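Local coordinates for protein U4/U6 snRNA-associated-splicing factor PRP24 (Saccharomyces cerevisiae, PDB 4N0T) that binds U6 snRNA, promotes its annealing with U4 snRNA and acts as a recycling factor of the spliceosome in pre-mRNA splicing, at residues A[299-313]-A[326-340]. Residues are numbered along the deposited sequence; the frame is centred on the assembly and turned at random.
Sequences FLQEEIHINEKDIRK and IFRDSKFAAKMLMIL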
ATOM      1  N   PHE A 299      14.876  -7.426  -4.771  1.00 22.25           N
ATOM      2  CA  PHE A 299      16.133  -6.786  -5.147  1.00 23.85           C
ATOM      3  C   PHE A 299      17.337  -7.457  -4.494  1.00 22.64           C
ATOM      4  O   PHE A 299      18.335  -7.715  -5.162  1.00 23.06           O
ATOM      5  CB  PHE A 299      16.070  -5.303  -4.793  1.00 21.61           C
ATOM      6  CG  PHE A 299      17.408  -4.621  -4.710  1.00 23.64           C
ATOM      7  CD1 PHE A 299      18.114  -4.284  -5.865  1.00 29.33           C
ATOM      8  CD2 PHE A 299      17.931  -4.250  -3.475  1.00 23.94           C
ATOM      9  CE1 PHE A 299      19.336  -3.624  -5.781  1.00 27.34           C
ATOM     10  CE2 PHE A 299      19.153  -3.592  -3.384  1.00 25.65           C
ATOM     11  CZ  PHE A 299      19.856  -3.281  -4.541  1.00 24.51           C
ATOM     12  N   LEU A 300      17.259  -7.747  -3.197  1.00 18.47           N
ATOM     13  CA  LEU A 300      18.387  -8.382  -2.517  1.00 20.39           C
ATOM     14  C   LEU A 300      18.678  -9.779  -3.059  1.00 26.98           C
ATOM     15  O   LEU A 300      19.843 -10.191  -3.150  1.00 24.87           O
ATOM     16  CB  LEU A 300      18.138  -8.467  -1.014  1.00 18.54           C
ATOM     17  CG  LEU A 300      18.055  -7.126  -0.293  1.00 19.29           C
ATOM     18  CD1 LEU A 300      17.725  -7.337   1.183  1.00 19.67           C
ATOM     19  CD2 LEU A 300      19.355  -6.358  -0.438  1.00 24.28           C
ATOM     20  N   GLN A 301      17.622 -10.514  -3.402  1.00 24.04           N
ATOM     21  CA  GLN A 301      17.785 -11.875  -3.906  1.00 28.40           C
ATOM     22  C   GLN A 301      18.245 -11.914  -5.358  1.00 30.64           C
ATOM     23  O   GLN A 301      19.165 -12.666  -5.692  1.00 29.85           O
ATOM     24  CB  GLN A 301      16.481 -12.662  -3.760  1.00 31.42           C
ATOM     25  CG  GLN A 301      16.113 -12.981  -2.320  1.00 37.78           C
ATOM     26  CD  GLN A 301      14.667 -13.421  -2.184  1.00 46.95           C
ATOM     27  OE1 GLN A 301      14.230 -13.836  -1.113  1.00 49.48           O
ATOM     28  NE2 GLN A 301      13.914 -13.314  -3.272  1.00 51.84           N
ATOM     29  N   GLU A 302      17.614 -11.112  -6.215  1.00 25.69           N
ATOM     30  CA  GLU A 302      17.845 -11.192  -7.659  1.00 28.94           C
ATOM     31  C   GLU A 302      19.043 -10.384  -8.142  1.00 34.19           C
ATOM     32  O   GLU A 302      19.730 -10.791  -9.081  1.00 37.91           O
ATOM     33  CB  GLU A 302      16.593 -10.765  -8.434  1.00 30.83           C
ATOM     34  CG  GLU A 302      15.377 -11.648  -8.177  1.00 38.89           C
ATOM     35  CD  GLU A 302      14.157 -11.211  -8.966  1.00 44.65           C
ATOM     36  OE1 GLU A 302      14.292 -10.333  -9.850  1.00 45.84           O
ATOM     37  OE2 GLU A 302      13.060 -11.747  -8.700  1.00 46.50           O
ATOM     38  N   GLU A 303      19.287  -9.238  -7.515  1.00 29.64           N
ATOM     39  CA  GLU A 303      20.370  -8.360  -7.942  1.00 29.82           C
ATOM     40  C   GLU A 303      21.636  -8.533  -7.101  1.00 30.44           C
ATOM     41  O   GLU A 303      22.748  -8.455  -7.624  1.00 33.66           O
ATOM     42  CB  GLU A 303      19.923  -6.893  -7.935  1.00 30.99           C
ATOM     43  CG  GLU A 303      18.747  -6.595  -8.852  1.00 36.83           C
ATOM     44  CD  GLU A 303      19.055  -6.872 -10.315  1.00 47.25           C
ATOM     45  OE1 GLU A 303      20.206  -6.627 -10.747  1.00 46.50           O
ATOM     46  OE2 GLU A 303      18.141  -7.336 -11.034  1.00 50.32           O
ATOM     47  N   ILE A 304      21.475  -8.769  -5.802  1.00 21.31           N
ATOM     48  CA  ILE A 304      22.627  -8.854  -4.914  1.00 21.97           C
ATOM     49  C   ILE A 304      22.995 -10.321  -4.649  1.00 25.42           C
ATOM     50  O   ILE A 304      24.057 -10.618  -4.093  1.00 29.21           O
ATOM     51  CB  ILE A 304      22.359  -8.085  -3.600  1.00 24.83           C
ATOM     52  CG1 ILE A 304      21.799  -6.696  -3.921  1.00 25.16           C
ATOM     53  CG2 ILE A 304      23.613  -7.967  -2.748  1.00 26.59           C
ATOM     54  CD1 ILE A 304      22.746  -5.798  -4.746  1.00 26.94           C
ATOM     55  N   HIS A 305      22.110 -11.227  -5.066  1.00 23.30           N
ATOM     56  CA  HIS A 305      22.336 -12.675  -4.976  1.00 27.51           C
ATOM     57  C   HIS A 305      22.453 -13.167  -3.538  1.00 32.83           C
ATOM     58  O   HIS A 305      23.196 -14.103  -3.230  1.00 35.07           O
ATOM     59  CB  HIS A 305      23.525 -13.098  -5.850  1.00 28.51           C
ATOM     60  CG  HIS A 305      23.364 -12.705  -7.285  1.00 32.65           C
ATOM     61  ND1 HIS A 305      24.057 -11.658  -7.854  1.00 34.81           N
ATOM     62  CD2 HIS A 305      22.549 -13.189  -8.254  1.00 35.54           C
ATOM     63  CE1 HIS A 305      23.692 -11.526  -9.117  1.00 38.20           C
ATOM     64  NE2 HIS A 305      22.781 -12.445  -9.387  1.00 41.44           N
ATOM     65  N   ILE A 306      21.679 -12.521  -2.672  1.00 28.34           N
ATOM     66  CA  ILE A 306      21.549 -12.912  -1.286  1.00 28.68           C
ATOM     67  C   ILE A 306      20.507 -14.028  -1.225  1.00 32.51           C
ATOM     68  O   ILE A 306      19.502 -13.987  -1.938  1.00 32.53           O
ATOM     69  CB  ILE A 306      21.069 -11.706  -0.450  1.00 30.14           C
ATOM     70  CG1 ILE A 306      22.081 -10.561  -0.545  1.00 35.44           C
ATOM     71  CG2 ILE A 306      20.868 -12.083   0.996  1.00 27.20           C
ATOM     72  CD1 ILE A 306      21.539  -9.234  -0.033  1.00 37.73           C
ATOM     73  N   ASN A 307      20.752 -15.034  -0.395  1.00 32.76           N
ATOM     74  CA  ASN A 307      19.773 -16.086  -0.188  1.00 36.82           C
ATOM     75  C   ASN A 307      18.635 -15.607   0.717  1.00 34.00           C
ATOM     76  O   ASN A 307      18.866 -14.907   1.707  1.00 31.99           O
ATOM     77  CB  ASN A 307      20.450 -17.310   0.419  1.00 49.06           C
ATOM     78  CG  ASN A 307      19.544 -18.517   0.456  1.00 57.81           C
ATOM     79  OD1 ASN A 307      18.675 -18.630   1.320  1.00 58.98           O
ATOM     80  ND2 ASN A 307      19.749 -19.435  -0.481  1.00 61.51           N
ATOM     81  N   GLU A 308      17.413 -15.986   0.362  1.00 33.25           N
ATOM     82  CA  GLU A 308      16.211 -15.607   1.095  1.00 37.24           C
ATOM     83  C   GLU A 308      16.343 -15.823   2.601  1.00 37.04           C
ATOM     84  O   GLU A 308      15.902 -14.992   3.397  1.00 36.46           O
ATOM     85  CB  GLU A 308      15.026 -16.400   0.535  1.00 47.90           C
ATOM     86  CG  GLU A 308      13.879 -16.653   1.500  1.00 57.33           C
ATOM     87  CD  GLU A 308      12.952 -17.751   1.000  1.00 65.32           C
ATOM     88  OE1 GLU A 308      11.790 -17.811   1.458  1.00 68.46           O
ATOM     89  OE2 GLU A 308      13.388 -18.557   0.147  1.00 66.41           O
ATOM     90  N   LYS A 309      16.973 -16.923   2.996  1.00 36.97           N
ATOM     91  CA  LYS A 309      17.056 -17.249   4.415  1.00 42.24           C
ATOM     92  C   LYS A 309      18.227 -16.577   5.129  1.00 37.85           C
ATOM     93  O   LYS A 309      18.417 -16.777   6.329  1.00 39.55           O
ATOM     94  CB  LYS A 309      17.084 -18.768   4.630  1.00 53.69           C
ATOM     95  CG  LYS A 309      18.401 -19.436   4.257  1.00 62.99           C
ATOM     96  CD  LYS A 309      18.165 -20.875   3.805  1.00 67.58           C
ATOM     97  CE  LYS A 309      19.462 -21.586   3.431  1.00 67.59           C
ATOM     98  NZ  LYS A 309      19.228 -23.048   3.216  1.00 67.44           N
ATOM     99  N   ASP A 310      19.009 -15.783   4.402  1.00 30.99           N
ATOM    100  CA  ASP A 310      20.021 -14.948   5.041  1.00 28.89           C
ATOM    101  C   ASP A 310      19.350 -13.688   5.571  1.00 23.76           C
ATOM    102  O   ASP A 310      19.913 -12.953   6.386  1.00 24.90           O
ATOM    103  CB  ASP A 310      21.113 -14.561   4.039  1.00 30.38           C
ATOM    104  CG  ASP A 310      21.985 -15.740   3.634  1.00 43.78           C
ATOM    105  OD1 ASP A 310      22.439 -16.482   4.533  1.00 46.27           O
ATOM    106  OD2 ASP A 310      22.212 -15.921   2.418  1.00 50.01           O
ATOM    107  N   ILE A 311      18.136 -13.443   5.094  1.00 26.68           N
ATOM    108  CA  ILE A 311      17.383 -12.268   5.499  1.00 26.00           C
ATOM    109  C   ILE A 311      16.333 -12.657   6.537  1.00 26.42           C
ATOM    110  O   ILE A 311      15.430 -13.442   6.249  1.00 32.61           O
ATOM    111  CB  ILE A 311      16.673 -11.636   4.290  1.00 27.01           C
ATOM    112  CG1 ILE A 311      17.694 -11.237   3.221  1.00 28.08           C
ATOM    113  CG2 ILE A 311      15.858 -10.424   4.724  1.00 29.06           C
ATOM    114  CD1 ILE A 311      17.124 -11.213   1.813  1.00 27.63           C
ATOM    115  N   ARG A 312      16.458 -12.109   7.742  1.00 22.85           N
ATOM    116  CA  ARG A 312      15.507 -12.387   8.817  1.00 26.68           C
ATOM    117  C   ARG A 312      14.219 -11.575   8.652  1.00 31.53           C
ATOM    118  O   ARG A 312      13.107 -12.120   8.717  1.00 27.84           O
ATOM    119  CB  ARG A 312      16.153 -12.082  10.167  1.00 33.33           C
ATOM    120  CG  ARG A 312      15.171 -11.644  11.229  1.00 44.56           C
ATOM    121  CD  ARG A 312      14.695 -12.796  12.077  1.00 51.37           C
ATOM    122  NE  ARG A 312      15.471 -12.875  13.308  1.00 59.21           N
ATOM    123  CZ  ARG A 312      15.439 -11.952  14.266  1.00 63.44           C
ATOM    124  NH1 ARG A 312      14.671 -10.876  14.133  1.00 62.06           N
ATOM    125  NH2 ARG A 312      16.177 -12.103  15.358  1.00 66.73           N
ATOM    126  N   LYS A 313      14.372 -10.270   8.428  1.00 25.11           N
ATOM    127  CA  LYS A 313      13.221  -9.376   8.368  1.00 23.11           C
ATOM    128  C   LYS A 313      13.571  -8.075   7.640  1.00 18.47           C
ATOM    129  O   LYS A 313      14.704  -7.604   7.730  1.00 20.56           O
ATOM    130  CB  LYS A 313      12.734  -9.069   9.791  1.00 28.72           C
ATOM    131  CG  LYS A 313      11.450  -8.274   9.855  1.00 36.29           C
ATOM    132  CD  LYS A 313      10.610  -8.692  11.053  1.00 43.13           C
ATOM    133  CE  LYS A 313       9.126  -8.414  10.797  1.00 46.92           C
ATOM    134  NZ  LYS A 313       8.686  -8.920   9.459  1.00 50.24           N
ATOM    135  N   ILE A 326      17.301  -6.833   8.597  1.00 17.22           N
ATOM    136  CA  ILE A 326      17.902  -7.581   9.696  1.00 15.85           C
ATOM    137  C   ILE A 326      18.407  -8.893   9.130  1.00 18.19           C
ATOM    138  O   ILE A 326      17.650  -9.641   8.494  1.00 20.33           O
ATOM    139  CB  ILE A 326      16.890  -7.849  10.802  1.00 18.72           C
ATOM    140  CG1 ILE A 326      16.269  -6.534  11.279  1.00 20.04           C
ATOM    141  CG2 ILE A 326      17.554  -8.580  11.963  1.00 21.10           C
ATOM    142  CD1 ILE A 326      15.271  -6.731  12.421  1.00 23.55           C
ATOM    143  N   PHE A 327      19.702  -9.145   9.309  1.00 20.47           N
ATOM    144  CA  PHE A 327      20.307 -10.369   8.801  1.00 20.18           C
ATOM    145  C   PHE A 327      20.485 -11.359   9.949  1.00 28.17           C
ATOM    146  O   PHE A 327      20.058 -11.087  11.067  1.00 25.65           O
ATOM    147  CB  PHE A 327      21.651 -10.066   8.147  1.00 21.43           C
ATOM    148  CG  PHE A 327      21.541  -9.211   6.911  1.00 22.09           C
ATOM    149  CD1 PHE A 327      21.115  -9.762   5.711  1.00 23.04           C
ATOM    150  CD2 PHE A 327      21.860  -7.858   6.951  1.00 21.75           C
ATOM    151  CE1 PHE A 327      21.018  -8.977   4.557  1.00 20.25           C
ATOM    152  CE2 PHE A 327      21.752  -7.062   5.809  1.00 19.14           C
ATOM    153  CZ  PHE A 327      21.331  -7.630   4.611  1.00 18.74           C
ATOM    154  N   ARG A 328      21.129 -12.490   9.679  1.00 35.03           N
ATOM    155  CA  ARG A 328      21.203 -13.556  10.686  1.00 40.97           C
ATOM    156  C   ARG A 328      22.444 -13.498  11.570  1.00 40.23           C
ATOM    157  O   ARG A 328      22.423 -13.998  12.697  1.00 38.57           O
ATOM    158  CB  ARG A 328      21.038 -14.929  10.036  1.00 44.44           C
ATOM    159  CG  ARG A 328      19.855 -14.967   9.076  1.00 53.87           C
ATOM    160  CD  ARG A 328      18.994 -16.194   9.269  1.00 56.08           C
ATOM    161  NE  ARG A 328      17.722 -15.912   9.929  1.00 58.47           N
ATOM    162  CZ  ARG A 328      16.542 -16.348   9.492  1.00 59.03           C
ATOM    163  NH1 ARG A 328      16.468 -17.084   8.391  1.00 53.85           N
ATOM    164  NH2 ARG A 328      15.436 -16.045  10.154  1.00 63.35           N
ATOM    165  N   ASP A 329      23.520 -12.889  11.073  1.00 39.12           N
ATOM    166  CA  ASP A 329      24.674 -12.588  11.925  1.00 39.62           C
ATOM    167  C   ASP A 329      25.368 -11.275  11.554  1.00 38.49           C
ATOM    168  O   ASP A 329      25.134 -10.720  10.477  1.00 40.94           O
ATOM    169  CB  ASP A 329      25.676 -13.748  11.945  1.00 47.41           C
ATOM    170  CG  ASP A 329      26.281 -14.021  10.585  1.00 52.12           C
ATOM    171  OD1 ASP A 329      27.179 -13.258  10.167  1.00 54.31           O
ATOM    172  OD2 ASP A 329      25.864 -15.002   9.937  1.00 54.57           O
ATOM    173  N   SER A 330      26.219 -10.791  12.456  1.00 37.33           N
ATOM    174  CA  SER A 330      26.915  -9.515  12.292  1.00 39.41           C
ATOM    175  C   SER A 330      27.942  -9.529  11.165  1.00 41.08           C
ATOM    176  O   SER A 330      28.243  -8.488  10.574  1.00 36.27           O
ATOM    177  CB  SER A 330      27.610  -9.122  13.595  1.00 43.10           C
ATOM    178  OG  SER A 330      28.389 -10.195  14.096  1.00 45.85           O
ATOM    179  N   LYS A 331      28.490 -10.705  10.880  1.00 46.05           N
ATOM    180  CA  LYS A 331      29.487 -10.829   9.827  1.00 45.71           C
ATOM    181  C   LYS A 331      28.828 -10.689   8.460  1.00 38.05           C
ATOM    182  O   LYS A 331      29.345  -9.990   7.592  1.00 34.77           O
ATOM    183  CB  LYS A 331      30.230 -12.159   9.940  1.00 53.17           C
ATOM    184  CG  LYS A 331      30.735 -12.450  11.345  1.00 61.07           C
ATOM    185  CD  LYS A 331      29.915 -13.541  12.017  1.00 66.70           C
ATOM    186  CE  LYS A 331      30.477 -14.921  11.702  1.00 70.81           C
ATOM    187  NZ  LYS A 331      29.592 -16.002  12.224  1.00 74.32           N
ATOM    188  N   PHE A 332      27.683 -11.343   8.280  1.00 33.25           N
ATOM    189  CA  PHE A 332      26.924 -11.210   7.039  1.00 34.62           C
ATOM    190  C   PHE A 332      26.445  -9.765   6.884  1.00 32.14           C
ATOM    191  O   PHE A 332      26.549  -9.173   5.803  1.00 27.88           O
ATOM    192  CB  PHE A 332      25.741 -12.185   7.012  1.00 33.36           C
ATOM    193  CG  PHE A 332      25.189 -12.436   5.637  1.00 31.41           C
ATOM    194  CD1 PHE A 332      24.183 -11.631   5.118  1.00 30.72           C
ATOM    195  CD2 PHE A 332      25.676 -13.476   4.860  1.00 31.06           C
ATOM    196  CE1 PHE A 332      23.674 -11.860   3.845  1.00 32.40           C
ATOM    197  CE2 PHE A 332      25.174 -13.711   3.590  1.00 35.87           C
ATOM    198  CZ  PHE A 332      24.171 -12.904   3.081  1.00 36.36           C
ATOM    199  N   ALA A 333      25.932  -9.195   7.971  1.00 29.87           N
ATOM    200  CA  ALA A 333      25.485  -7.804   7.950  1.00 27.90           C
ATOM    201  C   ALA A 333      26.612  -6.854   7.541  1.00 27.80           C
ATOM    202  O   ALA A 333      26.401  -5.945   6.740  1.00 24.23           O
ATOM    203  CB  ALA A 333      24.905  -7.399   9.296  1.00 27.04           C
ATOM    204  N   ALA A 334      27.807  -7.065   8.090  1.00 27.85           N
ATOM    205  CA  ALA A 334      28.951  -6.217   7.749  1.00 28.40           C
ATOM    206  C   ALA A 334      29.307  -6.281   6.264  1.00 25.83           C
ATOM    207  O   ALA A 334      29.621  -5.258   5.643  1.00 25.49           O
ATOM    208  CB  ALA A 334      30.152  -6.583   8.595  1.00 31.26           C
ATOM    209  N   LYS A 335      29.257  -7.479   5.696  1.00 24.34           N
ATOM    210  CA  LYS A 335      29.558  -7.634   4.275  1.00 26.77           C
ATOM    211  C   LYS A 335      28.475  -6.998   3.414  1.00 29.95           C
ATOM    212  O   LYS A 335      28.762  -6.404   2.365  1.00 27.85           O
ATOM    213  CB  LYS A 335      29.715  -9.111   3.910  1.00 28.92           C
ATOM    214  CG  LYS A 335      30.096  -9.347   2.441  1.00 37.50           C
ATOM    215  CD  LYS A 335      31.325  -8.524   2.009  1.00 36.62           C
ATOM    216  CE  LYS A 335      31.684  -8.802   0.558  1.00 33.37           C
ATOM    217  NZ  LYS A 335      32.019 -10.241   0.287  1.00 20.76           N
ATOM    218  N   MET A 336      27.225  -7.127   3.851  1.00 26.33           N
ATOM    219  CA  MET A 336      26.122  -6.497   3.139  1.00 20.96           C
ATOM    220  C   MET A 336      26.223  -4.981   3.201  1.00 21.72           C
ATOM    221  O   MET A 336      25.876  -4.296   2.243  1.00 23.86           O
ATOM    222  CB  MET A 336      24.781  -6.965   3.702  1.00 22.84           C
ATOM    223  CG  MET A 336      24.480  -8.403   3.366  1.00 24.48           C
ATOM    224  SD  MET A 336      24.520  -8.701   1.594  1.00 47.99           S
ATOM    225  CE  MET A 336      26.043  -9.638   1.428  1.00 41.67           C
ATOM    226  N   LEU A 337      26.716  -4.462   4.323  1.00 19.42           N
ATOM    227  CA  LEU A 337      26.938  -3.025   4.461  1.00 20.31           C
ATOM    228  C   LEU A 337      27.847  -2.539   3.337  1.00 25.78           C
ATOM    229  O   LEU A 337      27.557  -1.556   2.650  1.00 25.41           O
ATOM    230  CB  LEU A 337      27.582  -2.720   5.812  1.00 26.57           C
ATOM    231  CG  LEU A 337      27.713  -1.231   6.148  1.00 33.24           C
ATOM    232  CD1 LEU A 337      26.384  -0.662   6.623  1.00 33.10           C
ATOM    233  CD2 LEU A 337      28.791  -0.985   7.186  1.00 36.74           C
ATOM    234  N   MET A 338      28.949  -3.251   3.147  1.00 24.84           N
ATOM    235  CA  MET A 338      29.905  -2.904   2.098  1.00 24.45           C
ATOM    236  C   MET A 338      29.324  -3.026   0.684  1.00 22.13           C
ATOM    237  O   MET A 338      29.441  -2.103  -0.129  1.00 26.99           O
ATOM    238  CB  MET A 338      31.149  -3.787   2.223  1.00 26.78           C
ATOM    239  CG  MET A 338      32.152  -3.542   1.120  1.00 27.77           C
ATOM    240  SD  MET A 338      33.461  -4.786   1.123  1.00 26.02           S
ATOM    241  CE  MET A 338      34.178  -4.533   2.750  1.00 27.25           C
ATOM    242  N   ILE A 339      28.720  -4.175   0.394  1.00 21.31           N
ATOM    243  CA  ILE A 339      28.154  -4.438  -0.927  1.00 22.37           C
ATOM    244  C   ILE A 339      27.042  -3.455  -1.303  1.00 25.87           C
ATOM    245  O   ILE A 339      26.975  -2.967  -2.429  1.00 22.53           O
ATOM    246  CB  ILE A 339      27.616  -5.889  -1.021  1.00 28.12           C
ATOM    247  CG1 ILE A 339      28.771  -6.894  -1.093  1.00 33.15           C
ATOM    248  CG2 ILE A 339      26.711  -6.065  -2.237  1.00 28.25           C
ATOM    249  CD1 ILE A 339      28.307  -8.348  -1.125  1.00 35.20           C
ATOM    250  N   LEU A 340      26.153  -3.157  -0.364  1.00 21.85           N
ATOM    251  CA  LEU A 340      24.980  -2.366  -0.728  1.00 19.14           C
ATOM    252  C   LEU A 340      25.236  -0.868  -0.876  1.00 22.86           C
ATOM    253  O   LEU A 340      24.515  -0.187  -1.605  1.00 24.30           O
ATOM    254  CB  LEU A 340      23.832  -2.617   0.267  1.00 19.23           C
ATOM    255  CG  LEU A 340      23.179  -3.982   0.043  1.00 24.76           C
ATOM    256  CD1 LEU A 340      22.212  -4.329   1.158  1.00 25.60           C
ATOM    257  CD2 LEU A 340      22.461  -3.976  -1.286  1.00 26.71           C
TER
HETATM  258  O   HOH W   1      22.340 -13.580   7.308  1.00 42.35           O
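The carboxylate of D310 lies stacked over one face of the F332 ring, the two planes 27° apart. D310 CB sits 3.6 Å from F332 CZ, so the far end of the ring takes most of the touch. F332 has its CG anti to the backbone N (chi1 -161°), which sends the ring out from helix 330-340 toward D310. I306 comes to the edge of the same ring with CG2. The CG1-CD1 branch of I306 runs past M336 in the opposite sense, and I306 CD1 reaches M336 SD at 3.4 Å. With an alanine at F332, I306 CG2 and D310 CB would probably lose the ring they pack against, leaving a gap between them and the helix. Further along, L340 spreads its two methyls between neighbours. CD1 meets L300 CD2; CD2 touches L300 as well, and also I304 and F299. I304 CG2 touches I339 CG2 at 3.7 Å.

This is the occluded RNA recognition motif, a beta-alpha-beta-beta-alpha-beta fold. The end of helix 293-302 and the loop after it pack here on helix 330-340, beside the hairpin of strands 311-317 and 322-327. I282 of the central strand 281-285 lies against F327 and L340.

At the hairpin, R312 and K313 both face I326 in a classic beta bulge. I326 O accepts from R312 N at 2.8 Å and weakly from K313 N. I326 N returns a nearly straight bond to K313 O (177°). The bent chain of R328 brings NH1 to K309 O at 2.9 Å, with the oxygen tilted from the guanidinium plane. R312 CA lies over one face of that guanidinium. A water bridges D310 O and R328 N. D329 caps the helix through OD1, which accepts from F332 N at 2.7 Å.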